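Local coordinates for protein nicastrin (Dictyostelium purpureum, PDB 4R12) that probably serves as an essential, putatively substrate-recruiting subunit of gamma-secretase, the complex that cleaves membrane proteins such as Notch receptors within the membrane, at residues A[506-520]-A[531-545]. Sequence-based numbering, arbitrary orientation.
Sequences HRLLYSITQYNSTLT and SLCYSGQCVSSNTHL. With CA (calcium ion), chain G.
Strand 516-520 pairs antiparallel with strand 536-540, while helix 506-512 lies against strand 542-545, their axes 8.0 Å apart and nearly antiparallel. Tyr515 and Asn516 both face Ser540, a classic beta bulge where the chain leaving the helix enters the sheet. The buried Tyr510 ring is sandwiched: Leu532 CD1 sits over the centre of one face, 3.6 Å from the centroid, and Ser541 CB over the other at 3.5 Å. Its CG stands anti to the backbone N (chi1 -171°), placing the ring between Leu532 and Ser541, and Tyr510 OH donates to Val539 O (2.7 Å), an oxygen that also takes Leu532 N. The Arg507 guanidinium stacks flat on Tyr534, planes 9° apart, in a cation-pi contact; within its own plane NH2 reaches Cys533 O at 2.8 Å. Tyr534 OH returns a bond to Arg507 O (2.7 Å), on a lone pair in the carbonyl plane, so stack and bond both join these residues, while Leu472 O takes Arg507 NE. Ser541 OG does likewise at Tyr510 O. At the helix end, Leu545 CD2 covers a face of the His506 ring; at the sheet end, Gln537 NE2 donates to Ser517 OG (2.9 Å, 173°). The sheet is small and disulfide-rich: a hairpin, 532-534 with 536-540, closed by a type I' turn and joined to 516-522, tied by Cys533-Cys522 and Cys538-Cys528 beside a calcium site including Ser531 O.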
loop_
_atom_site.group_PDB
_atom_site.type_symbol
_atom_site.label_atom_id
_atom_site.label_comp_id
_atom_site.label_asym_id
_atom_site.label_seq_id
_atom_site.Cartn_x
_atom_site.Cartn_y
_atom_site.Cartn_z
ATOM N N HIS A 506 4.646 5.705 -10.940
ATOM C CA HIS A 506 4.178 6.079 -12.279
ATOM C C HIS A 506 5.334 6.535 -13.198
ATOM O O HIS A 506 5.501 6.024 -14.302
ATOM C CB HIS A 506 3.125 7.187 -12.167
ATOM C CG HIS A 506 2.658 7.723 -13.485
ATOM N ND1 HIS A 506 2.393 9.060 -13.686
ATOM C CD2 HIS A 506 2.380 7.104 -14.658
ATOM C CE1 HIS A 506 1.986 9.245 -14.934
ATOM N NE2 HIS A 506 1.971 8.074 -15.542
ATOM N N ARG A 507 6.115 7.497 -12.744
ATOM C CA ARG A 507 7.170 8.054 -13.597
ATOM C C ARG A 507 8.280 7.034 -13.873
ATOM O O ARG A 507 8.859 7.010 -14.972
ATOM C CB ARG A 507 7.756 9.309 -12.968
ATOM C CG ARG A 507 6.773 10.453 -12.718
ATOM C CD ARG A 507 6.677 11.424 -13.877
ATOM N NE ARG A 507 7.955 12.069 -14.189
ATOM C CZ ARG A 507 8.145 12.846 -15.252
ATOM N NH1 ARG A 507 7.139 13.061 -16.090
ATOM N NH2 ARG A 507 9.335 13.404 -15.484
ATOM N N LEU A 508 8.569 6.183 -12.893
ATOM C CA LEU A 508 9.579 5.147 -13.075
ATOM C C LEU A 508 9.100 4.062 -14.057
ATOM O O LEU A 508 9.825 3.694 -14.981
ATOM C CB LEU A 508 9.954 4.529 -11.718
ATOM C CG LEU A 508 10.985 3.402 -11.750
ATOM C CD1 LEU A 508 12.338 3.915 -12.310
ATOM C CD2 LEU A 508 11.151 2.778 -10.350
ATOM N N LEU A 509 7.875 3.575 -13.870
ATOM C CA LEU A 509 7.297 2.559 -14.760
ATOM C C LEU A 509 7.190 3.094 -16.188
ATOM O O LEU A 509 7.518 2.397 -17.144
ATOM C CB LEU A 509 5.910 2.119 -14.267
ATOM C CG LEU A 509 5.152 1.055 -15.079
ATOM C CD1 LEU A 509 5.985 -0.209 -15.206
ATOM C CD2 LEU A 509 3.812 0.723 -14.437
ATOM N N TYR A 510 6.700 4.325 -16.311
ATOM C CA TYR A 510 6.592 4.993 -17.608
ATOM C C TYR A 510 7.957 5.009 -18.307
ATOM O O TYR A 510 8.074 4.658 -19.481
ATOM C CB TYR A 510 6.057 6.420 -17.422
ATOM C CG TYR A 510 5.688 7.140 -18.708
ATOM C CD1 TYR A 510 6.668 7.716 -19.523
ATOM C CD2 TYR A 510 4.354 7.253 -19.107
ATOM C CE1 TYR A 510 6.327 8.371 -20.702
ATOM C CE2 TYR A 510 4.004 7.905 -20.286
ATOM C CZ TYR A 510 4.993 8.464 -21.076
ATOM O OH TYR A 510 4.655 9.114 -22.244
ATOM N N SER A 511 8.994 5.396 -17.570
ATOM C CA SER A 511 10.330 5.496 -18.136
ATOM C C SER A 511 10.907 4.136 -18.548
ATOM O O SER A 511 11.474 4.006 -19.635
ATOM C CB SER A 511 11.272 6.180 -17.134
ATOM O OG SER A 511 12.585 6.217 -17.650
ATOM N N ILE A 512 10.760 3.121 -17.692
ATOM C CA ILE A 512 11.387 1.828 -17.970
ATOM C C ILE A 512 10.788 1.183 -19.217
ATOM O O ILE A 512 11.460 0.468 -19.959
ATOM C CB ILE A 512 11.220 0.861 -16.788
ATOM C CG1 ILE A 512 12.108 1.281 -15.628
ATOM C CG2 ILE A 512 11.588 -0.565 -17.189
ATOM C CD1 ILE A 512 11.711 0.483 -14.364
ATOM N N THR A 513 9.516 1.459 -19.452
ATOM C CA THR A 513 8.799 0.824 -20.548
ATOM C C THR A 513 8.717 1.705 -21.799
ATOM O O THR A 513 7.999 1.381 -22.737
ATOM C CB THR A 513 7.374 0.443 -20.103
ATOM O OG1 THR A 513 6.702 1.612 -19.632
ATOM C CG2 THR A 513 7.411 -0.594 -18.963
ATOM N N GLN A 514 9.460 2.810 -21.820
ATOM C CA GLN A 514 9.398 3.735 -22.954
ATOM C C GLN A 514 9.763 3.053 -24.281
ATOM O O GLN A 514 10.576 2.124 -24.307
ATOM C CB GLN A 514 10.327 4.935 -22.720
ATOM C CG GLN A 514 11.805 4.596 -22.785
ATOM C CD GLN A 514 12.689 5.780 -22.430
ATOM O OE1 GLN A 514 13.188 6.485 -23.310
ATOM N NE2 GLN A 514 12.892 5.996 -21.134
ATOM N N TYR A 515 9.158 3.511 -25.375
ATOM C CA TYR A 515 9.570 3.060 -26.705
ATOM C C TYR A 515 10.193 4.186 -27.536
ATOM O O TYR A 515 10.782 3.929 -28.582
ATOM C CB TYR A 515 8.384 2.431 -27.461
ATOM C CG TYR A 515 7.131 3.277 -27.541
ATOM C CD1 TYR A 515 6.947 4.185 -28.577
ATOM C CD2 TYR A 515 6.116 3.143 -26.601
ATOM C CE1 TYR A 515 5.802 4.948 -28.660
ATOM C CE2 TYR A 515 4.967 3.900 -26.676
ATOM C CZ TYR A 515 4.819 4.805 -27.712
ATOM O OH TYR A 515 3.687 5.565 -27.798
ATOM N N ASN A 516 10.082 5.428 -27.077
ATOM C CA ASN A 516 10.701 6.541 -27.801
ATOM C C ASN A 516 11.025 7.698 -26.854
ATOM O O ASN A 516 10.386 7.869 -25.810
ATOM C CB ASN A 516 9.787 7.021 -28.941
ATOM C CG ASN A 516 10.511 7.929 -29.952
ATOM O OD1 ASN A 516 11.713 7.790 -30.187
ATOM N ND2 ASN A 516 9.770 8.856 -30.553
ATOM N N SER A 517 12.037 8.470 -27.225
ATOM C CA SER A 517 12.465 9.631 -26.463
ATOM C C SER A 517 13.149 10.610 -27.398
ATOM O O SER A 517 14.070 10.243 -28.120
ATOM C CB SER A 517 13.414 9.232 -25.337
ATOM O OG SER A 517 13.807 10.372 -24.594
ATOM N N THR A 518 12.709 11.863 -27.365
ATOM C CA THR A 518 13.179 12.866 -28.311
ATOM C C THR A 518 13.621 14.116 -27.578
ATOM O O THR A 518 12.914 14.590 -26.690
ATOM C CB THR A 518 12.082 13.230 -29.324
ATOM O OG1 THR A 518 11.671 12.046 -30.014
ATOM C CG2 THR A 518 12.596 14.262 -30.335
ATOM N N LEU A 519 14.789 14.638 -27.944
ATOM C CA LEU A 519 15.296 15.879 -27.356
ATOM C C LEU A 519 14.480 17.075 -27.836
ATOM O O LEU A 519 14.491 17.383 -29.021
ATOM C CB LEU A 519 16.771 16.077 -27.709
ATOM C CG LEU A 519 17.415 17.417 -27.346
ATOM C CD1 LEU A 519 17.341 17.668 -25.840
ATOM C CD2 LEU A 519 18.868 17.434 -27.813
ATOM N N THR A 520 13.788 17.752 -26.919
ATOM C CA THR A 520 12.898 18.858 -27.290
ATOM C C THR A 520 13.117 20.096 -26.430
ATOM O O THR A 520 12.584 21.167 -26.712
ATOM C CB THR A 520 11.417 18.448 -27.160
ATOM O OG1 THR A 520 11.116 18.240 -25.775
ATOM C CG2 THR A 520 11.143 17.155 -27.918
ATOM N N SER A 531 2.944 12.568 -24.814
ATOM C CA SER A 531 4.134 12.071 -24.143
ATOM C C SER A 531 4.385 12.894 -22.889
ATOM O O SER A 531 3.645 13.836 -22.598
ATOM C CB SER A 531 5.337 12.099 -25.092
ATOM O OG SER A 531 5.404 13.309 -25.836
ATOM N N LEU A 532 5.405 12.513 -22.123
ATOM C CA LEU A 532 5.720 13.197 -20.880
ATOM C C LEU A 532 7.122 13.781 -20.968
ATOM O O LEU A 532 7.960 13.298 -21.724
ATOM C CB LEU A 532 5.619 12.246 -19.684
ATOM C CG LEU A 532 4.246 11.626 -19.413
ATOM C CD1 LEU A 532 4.307 10.745 -18.150
ATOM C CD2 LEU A 532 3.159 12.698 -19.308
ATOM N N CYS A 533 7.371 14.821 -20.189
ATOM C CA CYS A 533 8.679 15.450 -20.186
ATOM C C CYS A 533 9.591 14.898 -19.085
ATOM O O CYS A 533 9.246 14.899 -17.897
ATOM C CB CYS A 533 8.533 16.959 -20.042
ATOM S SG CYS A 533 10.120 17.806 -20.169
ATOM N N TYR A 534 10.758 14.418 -19.498
ATOM C CA TYR A 534 11.809 13.993 -18.584
ATOM C C TYR A 534 13.087 14.755 -18.907
ATOM O O TYR A 534 13.771 14.414 -19.878
ATOM C CB TYR A 534 12.089 12.494 -18.698
ATOM C CG TYR A 534 11.015 11.577 -18.161
ATOM C CD1 TYR A 534 9.833 11.371 -18.862
ATOM C CD2 TYR A 534 11.210 10.877 -16.974
ATOM C CE1 TYR A 534 8.863 10.502 -18.381
ATOM C CE2 TYR A 534 10.252 10.013 -16.492
ATOM C CZ TYR A 534 9.084 9.828 -17.197
ATOM O OH TYR A 534 8.139 8.970 -16.703
ATOM N N SER A 535 13.394 15.786 -18.123
ATOM C CA SER A 535 14.683 16.482 -18.241
ATOM C C SER A 535 15.000 16.905 -19.678
ATOM O O SER A 535 16.091 16.624 -20.185
ATOM C CB SER A 535 15.822 15.589 -17.719
ATOM O OG SER A 535 15.613 15.227 -16.366
ATOM N N GLY A 536 14.035 17.532 -20.347
ATOM C CA GLY A 536 14.228 18.002 -21.712
ATOM C C GLY A 536 13.956 16.993 -22.818
ATOM O O GLY A 536 14.077 17.324 -24.004
ATOM N N GLN A 537 13.618 15.764 -22.443
ATOM C CA GLN A 537 13.191 14.760 -23.410
ATOM C C GLN A 537 11.683 14.580 -23.366
ATOM O O GLN A 537 11.104 14.500 -22.278
ATOM C CB GLN A 537 13.860 13.409 -23.138
ATOM C CG GLN A 537 15.383 13.447 -23.072
ATOM C CD GLN A 537 16.023 13.465 -24.443
ATOM O OE1 GLN A 537 16.845 14.320 -24.729
ATOM N NE2 GLN A 537 15.645 12.520 -25.299
ATOM N N CYS A 538 11.051 14.512 -24.541
ATOM C CA CYS A 538 9.677 14.010 -24.631
ATOM C C CYS A 538 9.727 12.494 -24.765
ATOM O O CYS A 538 10.296 11.966 -25.721
ATOM C CB CYS A 538 8.922 14.644 -25.805
ATOM S SG CYS A 538 8.465 16.356 -25.467
ATOM N N VAL A 539 9.174 11.799 -23.776
ATOM C CA VAL A 539 9.299 10.349 -23.695
ATOM C C VAL A 539 7.945 9.699 -23.937
ATOM O O VAL A 539 6.930 10.110 -23.372
ATOM C CB VAL A 539 9.862 9.908 -22.323
ATOM C CG1 VAL A 539 10.013 8.396 -22.250
ATOM C CG2 VAL A 539 11.200 10.604 -22.057
ATOM N N SER A 540 7.937 8.684 -24.792
ATOM C CA SER A 540 6.695 8.012 -25.144
ATOM C C SER A 540 6.656 6.629 -24.512
ATOM O O SER A 540 7.603 5.862 -24.634
ATOM C CB SER A 540 6.558 7.914 -26.659
ATOM O OG SER A 540 6.501 9.207 -27.236
ATOM N N SER A 541 5.555 6.330 -23.841
ATOM C CA SER A 541 5.352 5.026 -23.195
ATOM C C SER A 541 3.869 4.721 -23.077
ATOM O O SER A 541 3.073 5.611 -22.773
ATOM C CB SER A 541 5.992 5.004 -21.802
ATOM O OG SER A 541 5.784 3.760 -21.150
ATOM N N ASN A 542 3.512 3.457 -23.281
ATOM C CA ASN A 542 2.138 2.981 -23.124
ATOM C C ASN A 542 1.837 2.669 -21.655
ATOM O O ASN A 542 1.514 1.533 -21.289
ATOM C CB ASN A 542 1.906 1.746 -24.006
ATOM C CG ASN A 542 0.441 1.485 -24.278
ATOM O OD1 ASN A 542 -0.412 2.324 -24.006
ATOM N ND2 ASN A 542 0.145 0.317 -24.823
ATOM N N THR A 543 1.948 3.704 -20.827
ATOM C CA THR A 543 1.801 3.606 -19.375
ATOM C C THR A 543 0.784 4.639 -18.918
ATOM O O THR A 543 0.827 5.784 -19.366
ATOM C CB THR A 543 3.150 3.850 -18.670
ATOM O OG1 THR A 543 4.085 2.846 -19.083
ATOM C CG2 THR A 543 3.009 3.824 -17.137
ATOM N N HIS A 544 -0.125 4.252 -18.028
ATOM C CA HIS A 544 -1.325 5.051 -17.782
ATOM C C HIS A 544 -1.801 4.984 -16.342
ATOM O O HIS A 544 -1.781 3.920 -15.716
ATOM C CB HIS A 544 -2.454 4.589 -18.721
ATOM C CG HIS A 544 -2.034 4.522 -20.158
ATOM N ND1 HIS A 544 -1.953 5.637 -20.962
ATOM C CD2 HIS A 544 -1.609 3.480 -20.912
ATOM C CE1 HIS A 544 -1.523 5.284 -22.162
ATOM N NE2 HIS A 544 -1.309 3.978 -22.158
ATOM N N LEU A 545 -2.224 6.128 -15.823
ATOM C CA LEU A 545 -2.910 6.175 -14.544
ATOM C C LEU A 545 -4.374 5.773 -14.689
ATOM O O LEU A 545 -4.987 6.028 -15.726
ATOM C CB LEU A 545 -2.836 7.586 -13.954
ATOM C CG LEU A 545 -1.442 8.150 -13.669
ATOM C CD1 LEU A 545 -1.539 9.650 -13.404
ATOM C CD2 LEU A 545 -0.830 7.444 -12.474
HETATM CA CA CA G . 2.072 15.790 -22.647
HETATM O O HOH W 1 0.954 8.021 -17.951
HETATM O O HOH W 2 5.462 1.269 -23.737
HETATM O O HOH W 3 0.489 13.903 -23.082
HETATM O O HOH W 4 0.545 17.457 -23.784
HETATM O O HOH W 5 0.937 15.710 -20.614
#